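Local structure of hydroxyethylphosphonate dioxygenase (Streptomyces albus, 6B9R) at residues D135-W145 with N162-C173. The protein probably catalyses the iron-dependent cleavage of 2-hydroxyethylphosphonate by dioxygen to hydroxymethylphosphonate, a step of phosphonate metabolism. Sequence-based numbering, arbitrary orientation.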
ATOM      1  N   ASP A 135      11.172  42.290  -5.474  1.00 37.65           N
ATOM      2  CA  ASP A 135       9.924  42.437  -4.739  1.00 34.70           C
ATOM      3  C   ASP A 135       9.387  41.050  -4.425  1.00 27.49           C
ATOM      4  O   ASP A 135       9.938  40.036  -4.860  1.00 27.38           O
ATOM      5  CB  ASP A 135       8.889  43.272  -5.510  1.00 31.79           C
ATOM      6  CG  ASP A 135       8.542  42.688  -6.874  1.00 42.49           C
ATOM      7  OD1 ASP A 135       8.294  41.461  -6.985  1.00 40.02           O
ATOM      8  OD2 ASP A 135       8.498  43.474  -7.847  1.00 40.87           O
ATOM      9  N   ASP A 136       8.291  41.013  -3.672  1.00 28.32           N
ATOM     10  CA  ASP A 136       7.613  39.768  -3.337  1.00 29.44           C
ATOM     11  C   ASP A 136       6.276  39.651  -4.063  1.00 31.05           C
ATOM     12  O   ASP A 136       5.317  39.099  -3.525  1.00 26.34           O
ATOM     13  CB  ASP A 136       7.438  39.653  -1.827  1.00 26.68           C
ATOM     14  CG  ASP A 136       8.732  39.941  -1.074  1.00 37.60           C
ATOM     15  OD1 ASP A 136       9.816  39.660  -1.628  1.00 31.90           O
ATOM     16  OD2 ASP A 136       8.671  40.467   0.059  1.00 40.84           O
ATOM     17  N   ASP A 137       6.212  40.169  -5.288  1.00 29.48           N
ATOM     18  CA  ASP A 137       5.005  40.093  -6.105  1.00 27.07           C
ATOM     19  C   ASP A 137       4.897  38.708  -6.734  1.00 27.88           C
ATOM     20  O   ASP A 137       5.781  38.321  -7.509  1.00 28.98           O
ATOM     21  CB  ASP A 137       5.038  41.175  -7.185  1.00 29.55           C
ATOM     22  CG  ASP A 137       3.840  41.119  -8.144  1.00 39.69           C
ATOM     23  OD1 ASP A 137       2.951  40.248  -8.008  1.00 38.38           O
ATOM     24  OD2 ASP A 137       3.796  41.972  -9.056  1.00 47.09           O
ATOM     25  N   PRO A 138       3.840  37.945  -6.446  1.00 30.01           N
ATOM     26  CA  PRO A 138       3.675  36.636  -7.105  1.00 29.57           C
ATOM     27  C   PRO A 138       3.607  36.718  -8.618  1.00 33.39           C
ATOM     28  O   PRO A 138       3.914  35.724  -9.289  1.00 26.69           O
ATOM     29  CB  PRO A 138       2.358  36.107  -6.516  1.00 31.11           C
ATOM     30  CG  PRO A 138       1.653  37.318  -5.998  1.00 41.09           C
ATOM     31  CD  PRO A 138       2.732  38.246  -5.525  1.00 36.30           C
ATOM     32  N   ASP A 139       3.215  37.864  -9.180  1.00 29.02           N
ATOM     33  CA  ASP A 139       3.066  38.024 -10.619  1.00 35.96           C
ATOM     34  C   ASP A 139       4.299  38.632 -11.274  1.00 36.29           C
ATOM     35  O   ASP A 139       4.266  38.936 -12.470  1.00 38.51           O
ATOM     36  CB  ASP A 139       1.832  38.878 -10.926  1.00 40.72           C
ATOM     37  CG  ASP A 139       0.543  38.226 -10.459  1.00 48.88           C
ATOM     38  OD1 ASP A 139       0.391  37.003 -10.657  1.00 50.93           O
ATOM     39  OD2 ASP A 139      -0.314  38.929  -9.886  1.00 54.11           O
ATOM     40  N   ASN A 140       5.372  38.821 -10.519  1.00 27.89           N
ATOM     41  CA  ASN A 140       6.649  39.290 -11.034  1.00 32.93           C
ATOM     42  C   ASN A 140       7.084  38.449 -12.239  1.00 36.95           C
ATOM     43  O   ASN A 140       7.210  37.221 -12.117  1.00 34.22           O
ATOM     44  CB  ASN A 140       7.688  39.216  -9.913  1.00 30.33           C
ATOM     45  CG  ASN A 140       9.018  39.865 -10.278  1.00 34.04           C
ATOM     46  OD1 ASN A 140       9.458  39.827 -11.424  1.00 35.49           O
ATOM     47  ND2 ASN A 140       9.671  40.454  -9.286  1.00 32.01           N
ATOM     48  N   PRO A 141       7.326  39.064 -13.402  1.00 37.74           N
ATOM     49  CA  PRO A 141       7.653  38.279 -14.603  1.00 38.22           C
ATOM     50  C   PRO A 141       8.978  37.540 -14.532  1.00 31.10           C
ATOM     51  O   PRO A 141       9.233  36.696 -15.398  1.00 37.19           O
ATOM     52  CB  PRO A 141       7.672  39.337 -15.714  1.00 41.20           C
ATOM     53  CG  PRO A 141       7.976  40.607 -15.007  1.00 45.22           C
ATOM     54  CD  PRO A 141       7.271  40.507 -13.688  1.00 43.01           C
ATOM     55  N   LEU A 142       9.829  37.822 -13.547  1.00 30.43           N
ATOM     56  CA  LEU A 142      11.071  37.072 -13.404  1.00 32.36           C
ATOM     57  C   LEU A 142      10.859  35.683 -12.816  1.00 30.62           C
ATOM     58  O   LEU A 142      11.788  34.870 -12.842  1.00 29.97           O
ATOM     59  CB  LEU A 142      12.064  37.846 -12.536  1.00 29.86           C
ATOM     60  CG  LEU A 142      12.581  39.163 -13.111  1.00 35.33           C
ATOM     61  CD1 LEU A 142      13.434  39.906 -12.074  1.00 32.80           C
ATOM     62  CD2 LEU A 142      13.366  38.925 -14.398  1.00 30.50           C
ATOM     63  N   VAL A 143       9.672  35.396 -12.291  1.00 28.44           N
ATOM     64  CA  VAL A 143       9.397  34.107 -11.668  1.00 27.23           C
ATOM     65  C   VAL A 143       9.026  33.105 -12.750  1.00 25.64           C
ATOM     66  O   VAL A 143       8.131  33.353 -13.567  1.00 27.80           O
ATOM     67  CB  VAL A 143       8.274  34.239 -10.628  1.00 26.18           C
ATOM     68  CG1 VAL A 143       7.944  32.883 -10.032  1.00 26.89           C
ATOM     69  CG2 VAL A 143       8.668  35.241  -9.554  1.00 31.01           C
ATOM     70  N   GLU A 144       9.714  31.974 -12.768  1.00 26.57           N
ATOM     71  CA  GLU A 144       9.447  30.922 -13.739  1.00 28.95           C
ATOM     72  C   GLU A 144       8.892  29.734 -12.971  1.00 27.78           C
ATOM     73  O   GLU A 144       9.600  29.123 -12.169  1.00 28.73           O
ATOM     74  CB  GLU A 144      10.706  30.552 -14.519  1.00 25.94           C
ATOM     75  CG  GLU A 144      11.182  31.660 -15.439  1.00 27.84           C
ATOM     76  CD  GLU A 144      10.294  31.855 -16.669  1.00 32.72           C
ATOM     77  OE1 GLU A 144       9.416  31.010 -16.938  1.00 32.48           O
ATOM     78  OE2 GLU A 144      10.481  32.861 -17.377  1.00 30.42           O
ATOM     79  N   TRP A 145       7.624  29.426 -13.214  1.00 25.85           N
ATOM     80  CA  TRP A 145       6.898  28.421 -12.461  1.00 25.67           C
ATOM     81  C   TRP A 145       7.120  27.049 -13.073  1.00 23.23           C
ATOM     82  O   TRP A 145       7.357  26.922 -14.276  1.00 25.43           O
ATOM     83  CB  TRP A 145       5.404  28.730 -12.468  1.00 26.28           C
ATOM     84  CG  TRP A 145       5.046  30.023 -11.833  1.00 26.32           C
ATOM     85  CD1 TRP A 145       5.225  31.269 -12.339  1.00 29.69           C
ATOM     86  CD2 TRP A 145       4.429  30.185 -10.562  1.00 24.05           C
ATOM     87  NE1 TRP A 145       4.759  32.214 -11.450  1.00 31.38           N
ATOM     88  CE2 TRP A 145       4.265  31.567 -10.349  1.00 30.99           C
ATOM     89  CE3 TRP A 145       4.001  29.291  -9.574  1.00 28.63           C
ATOM     90  CZ2 TRP A 145       3.685  32.075  -9.198  1.00 23.07           C
ATOM     91  CZ3 TRP A 145       3.431  29.801  -8.426  1.00 28.48           C
ATOM     92  CH2 TRP A 145       3.278  31.175  -8.251  1.00 22.68           C
ATOM     93  N   ASN A 162      12.251  33.349  -1.629  1.00 21.72           N
ATOM     94  CA  ASN A 162      10.820  33.568  -1.824  1.00 21.70           C
ATOM     95  C   ASN A 162      10.182  32.281  -2.334  1.00 24.04           C
ATOM     96  O   ASN A 162      10.700  31.654  -3.263  1.00 24.14           O
ATOM     97  CB  ASN A 162      10.557  34.707  -2.815  1.00 22.65           C
ATOM     98  CG  ASN A 162      10.591  36.066  -2.162  1.00 26.51           C
ATOM     99  OD1 ASN A 162      10.761  36.176  -0.946  1.00 23.07           O
ATOM    100  ND2 ASN A 162      10.420  37.115  -2.963  1.00 27.77           N
ATOM    101  N   TYR A 163       9.050  31.908  -1.735  1.00 20.89           N
ATOM    102  CA  TYR A 163       8.279  30.728  -2.102  1.00 20.63           C
ATOM    103  C   TYR A 163       7.021  31.170  -2.842  1.00 21.92           C
ATOM    104  O   TYR A 163       6.235  31.968  -2.321  1.00 21.38           O
ATOM    105  CB  TYR A 163       7.907  29.910  -0.868  1.00 19.21           C
ATOM    106  CG  TYR A 163       7.128  28.654  -1.187  1.00 21.93           C
ATOM    107  CD1 TYR A 163       7.628  27.728  -2.089  1.00 25.25           C
ATOM    108  CD2 TYR A 163       5.898  28.395  -0.595  1.00 23.69           C
ATOM    109  CE1 TYR A 163       6.934  26.577  -2.394  1.00 25.45           C
ATOM    110  CE2 TYR A 163       5.184  27.235  -0.914  1.00 17.97           C
ATOM    111  CZ  TYR A 163       5.714  26.339  -1.802  1.00 26.85           C
ATOM    112  OH  TYR A 163       5.021  25.192  -2.111  1.00 32.25           O
ATOM    113  N   TYR A 164       6.839  30.661  -4.053  1.00 20.57           N
ATOM    114  CA  TYR A 164       5.681  30.970  -4.881  1.00 23.83           C
ATOM    115  C   TYR A 164       4.844  29.714  -5.055  1.00 23.70           C
ATOM    116  O   TYR A 164       5.387  28.627  -5.262  1.00 23.26           O
ATOM    117  CB  TYR A 164       6.113  31.496  -6.250  1.00 27.69           C
ATOM    118  CG  TYR A 164       7.045  32.677  -6.177  1.00 26.33           C
ATOM    119  CD1 TYR A 164       8.404  32.501  -5.948  1.00 26.92           C
ATOM    120  CD2 TYR A 164       6.566  33.970  -6.339  1.00 25.46           C
ATOM    121  CE1 TYR A 164       9.260  33.583  -5.870  1.00 23.42           C
ATOM    122  CE2 TYR A 164       7.410  35.060  -6.263  1.00 24.29           C
ATOM    123  CZ  TYR A 164       8.755  34.860  -6.036  1.00 23.82           C
ATOM    124  OH  TYR A 164       9.598  35.939  -5.964  1.00 24.35           O
ATOM    125  N   PHE A 165       3.523  29.854  -4.961  1.00 22.67           N
ATOM    126  CA  PHE A 165       2.682  28.672  -5.052  1.00 27.31           C
ATOM    127  C   PHE A 165       1.322  29.034  -5.625  1.00 25.72           C
ATOM    128  O   PHE A 165       0.823  30.147  -5.429  1.00 26.59           O
ATOM    129  CB  PHE A 165       2.539  27.972  -3.693  1.00 19.17           C
ATOM    130  CG  PHE A 165       2.080  28.865  -2.573  1.00 30.83           C
ATOM    131  CD1 PHE A 165       2.981  29.665  -1.891  1.00 25.09           C
ATOM    132  CD2 PHE A 165       0.757  28.855  -2.159  1.00 29.63           C
ATOM    133  CE1 PHE A 165       2.567  30.462  -0.835  1.00 28.09           C
ATOM    134  CE2 PHE A 165       0.340  29.637  -1.107  1.00 24.42           C
ATOM    135  CZ  PHE A 165       1.246  30.450  -0.445  1.00 28.87           C
ATOM    136  N   ARG A 166       0.732  28.070  -6.349  1.00 25.25           N
ATOM    137  CA  ARG A 166      -0.511  28.272  -7.086  1.00 29.47           C
ATOM    138  C   ARG A 166      -1.537  27.213  -6.708  1.00 40.15           C
ATOM    139  O   ARG A 166      -1.193  26.053  -6.454  1.00 36.31           O
ATOM    140  CB  ARG A 166      -0.280  28.228  -8.608  1.00 26.53           C
ATOM    141  CG  ARG A 166       0.052  29.562  -9.222  1.00 42.29           C
ATOM    142  CD  ARG A 166       0.488  29.389 -10.666  1.00 44.59           C
ATOM    143  NE  ARG A 166       0.920  30.646 -11.261  1.00 40.85           N
ATOM    144  CZ  ARG A 166       1.566  30.735 -12.418  1.00 44.09           C
ATOM    145  NH1 ARG A 166       1.869  29.635 -13.103  1.00 35.03           N
ATOM    146  NH2 ARG A 166       1.919  31.923 -12.886  1.00 47.05           N
ATOM    147  N   SER A 167      -2.800  27.625  -6.685  1.00 40.52           N
ATOM    148  CA  SER A 167      -3.909  26.738  -6.361  1.00 38.06           C
ATOM    149  C   SER A 167      -5.183  27.430  -6.810  1.00 35.76           C
ATOM    150  O   SER A 167      -5.355  28.624  -6.550  1.00 29.78           O
ATOM    151  CB  SER A 167      -3.953  26.433  -4.856  1.00 37.97           C
ATOM    152  OG  SER A 167      -5.075  25.640  -4.510  1.00 36.28           O
ATOM    153  N   GLY A 168      -6.053  26.695  -7.494  1.00 46.50           N
ATOM    154  CA  GLY A 168      -7.322  27.243  -7.945  1.00 53.44           C
ATOM    155  C   GLY A 168      -7.225  28.568  -8.674  1.00 60.50           C
ATOM    156  O   GLY A 168      -8.087  29.437  -8.502  1.00 61.23           O
ATOM    157  N   GLY A 169      -6.166  28.749  -9.464  1.00 56.92           N
ATOM    158  CA  GLY A 169      -6.042  29.913 -10.320  1.00 52.85           C
ATOM    159  C   GLY A 169      -5.453  31.155  -9.687  1.00 47.20           C
ATOM    160  O   GLY A 169      -5.412  32.204 -10.341  1.00 50.21           O
ATOM    161  N   ARG A 170      -4.992  31.083  -8.443  1.00 40.63           N
ATOM    162  CA  ARG A 170      -4.416  32.232  -7.758  1.00 37.33           C
ATOM    163  C   ARG A 170      -2.950  31.959  -7.452  1.00 37.87           C
ATOM    164  O   ARG A 170      -2.608  30.890  -6.934  1.00 35.70           O
ATOM    165  CB  ARG A 170      -5.181  32.549  -6.471  1.00 43.03           C
ATOM    166  N   SER A 171      -2.090  32.921  -7.782  1.00 32.88           N
ATOM    167  CA  SER A 171      -0.670  32.832  -7.475  1.00 27.25           C
ATOM    168  C   SER A 171      -0.390  33.543  -6.162  1.00 26.77           C
ATOM    169  O   SER A 171      -0.907  34.635  -5.912  1.00 31.62           O
ATOM    170  CB  SER A 171       0.173  33.457  -8.589  1.00 27.66           C
ATOM    171  OG  SER A 171      -0.022  32.775  -9.815  1.00 36.08           O
ATOM    172  N   HIS A 172       0.430  32.918  -5.324  1.00 24.64           N
ATOM    173  CA  HIS A 172       0.826  33.480  -4.044  1.00 25.51           C
ATOM    174  C   HIS A 172       2.344  33.535  -3.955  1.00 25.85           C
ATOM    175  O   HIS A 172       3.052  32.742  -4.587  1.00 26.94           O
ATOM    176  CB  HIS A 172       0.301  32.654  -2.864  1.00 28.05           C
ATOM    177  CG  HIS A 172      -1.152  32.316  -2.950  1.00 31.27           C
ATOM    178  ND1 HIS A 172      -2.111  32.965  -2.202  1.00 38.53           N
ATOM    179  CD2 HIS A 172      -1.811  31.382  -3.677  1.00 38.73           C
ATOM    180  CE1 HIS A 172      -3.300  32.455  -2.475  1.00 42.98           C
ATOM    181  NE2 HIS A 172      -3.145  31.492  -3.365  1.00 38.22           N
ATOM    182  N   CYS A 173       2.836  34.468  -3.147  1.00 27.14           N
ATOM    183  CA  CYS A 173       4.249  34.547  -2.797  1.00 28.86           C
ATOM    184  C   CYS A 173       4.372  34.763  -1.297  1.00 26.56           C
ATOM    185  O   CYS A 173       3.854  35.751  -0.763  1.00 25.96           O
ATOM    186  CB  CYS A 173       4.955  35.679  -3.548  1.00 26.87           C
ATOM    187  SG  CYS A 173       6.654  35.947  -2.985  1.00 29.08           S
TER
HETATM  188  O   HOH W   1       8.742  38.424  -6.756  1.00 29.08           O
HETATM  189  O   HOH W   2       4.187  38.654  -1.169  1.00 41.72           O
HETATM  190  O   HOH W   3       1.762  34.901 -11.993  1.00 44.91           O
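The W145 indole is sandwiched: the guanidinium of R166 lies flat on one face, while V143 CG1 of its own segment and Y164 CB cover the other, and P138 O meets the ring edge in plane. Planes only 7° apart and R166 CZ 3.4 Å from the centroid of the five-membered ring of W145 identify a stacked cation-pi pair; R166 CD adds a CH-pi contact to the six-membered ring. Rotation of the guanidinium is restrained by a nearly straight bond, R166 NE to S171 OG at 2.7 Å, in its plane, and water 3 links R166 NH2 to D139 OD1.

The Y164 ring takes V143 CG2 over one face, 3.8 Å from the ring centroid, with D137 O and P138 CA near its edge. Water 1, in the ring plane, lies 2.7 Å from Y164 OH and within hydrogen-bonding distance of D135 O and D137 O, with more acceptors around it than protons to give; the same hydroxyl is hydrogen-bonded to T193 OG1. At the far end N162 ND2 donates to D136 OD1 (2.9 Å, 160°) from above the carboxylate plane. P138 CD packs 3.9 Å from C173 CB, and water 2 joins D136 O to C173 O.

Three Asx turns, led by D135, D137 and N140, each OD1 accepting from the backbone N two residues on, fold segment 135-145 across one face of the 162-173 beta hairpin, closed by a type I' turn from S167 to R170. The packed loop leads into the substrate site: E144 O bonds the pocket residue R103, and the W145 side chain lies about 8 Å from bound 2-hydroxyethylphosphonate. Strand 190-194 pairs with hairpin strand 161-167, extending it to a three-stranded antiparallel sheet, and touches V143 through S191 and T193.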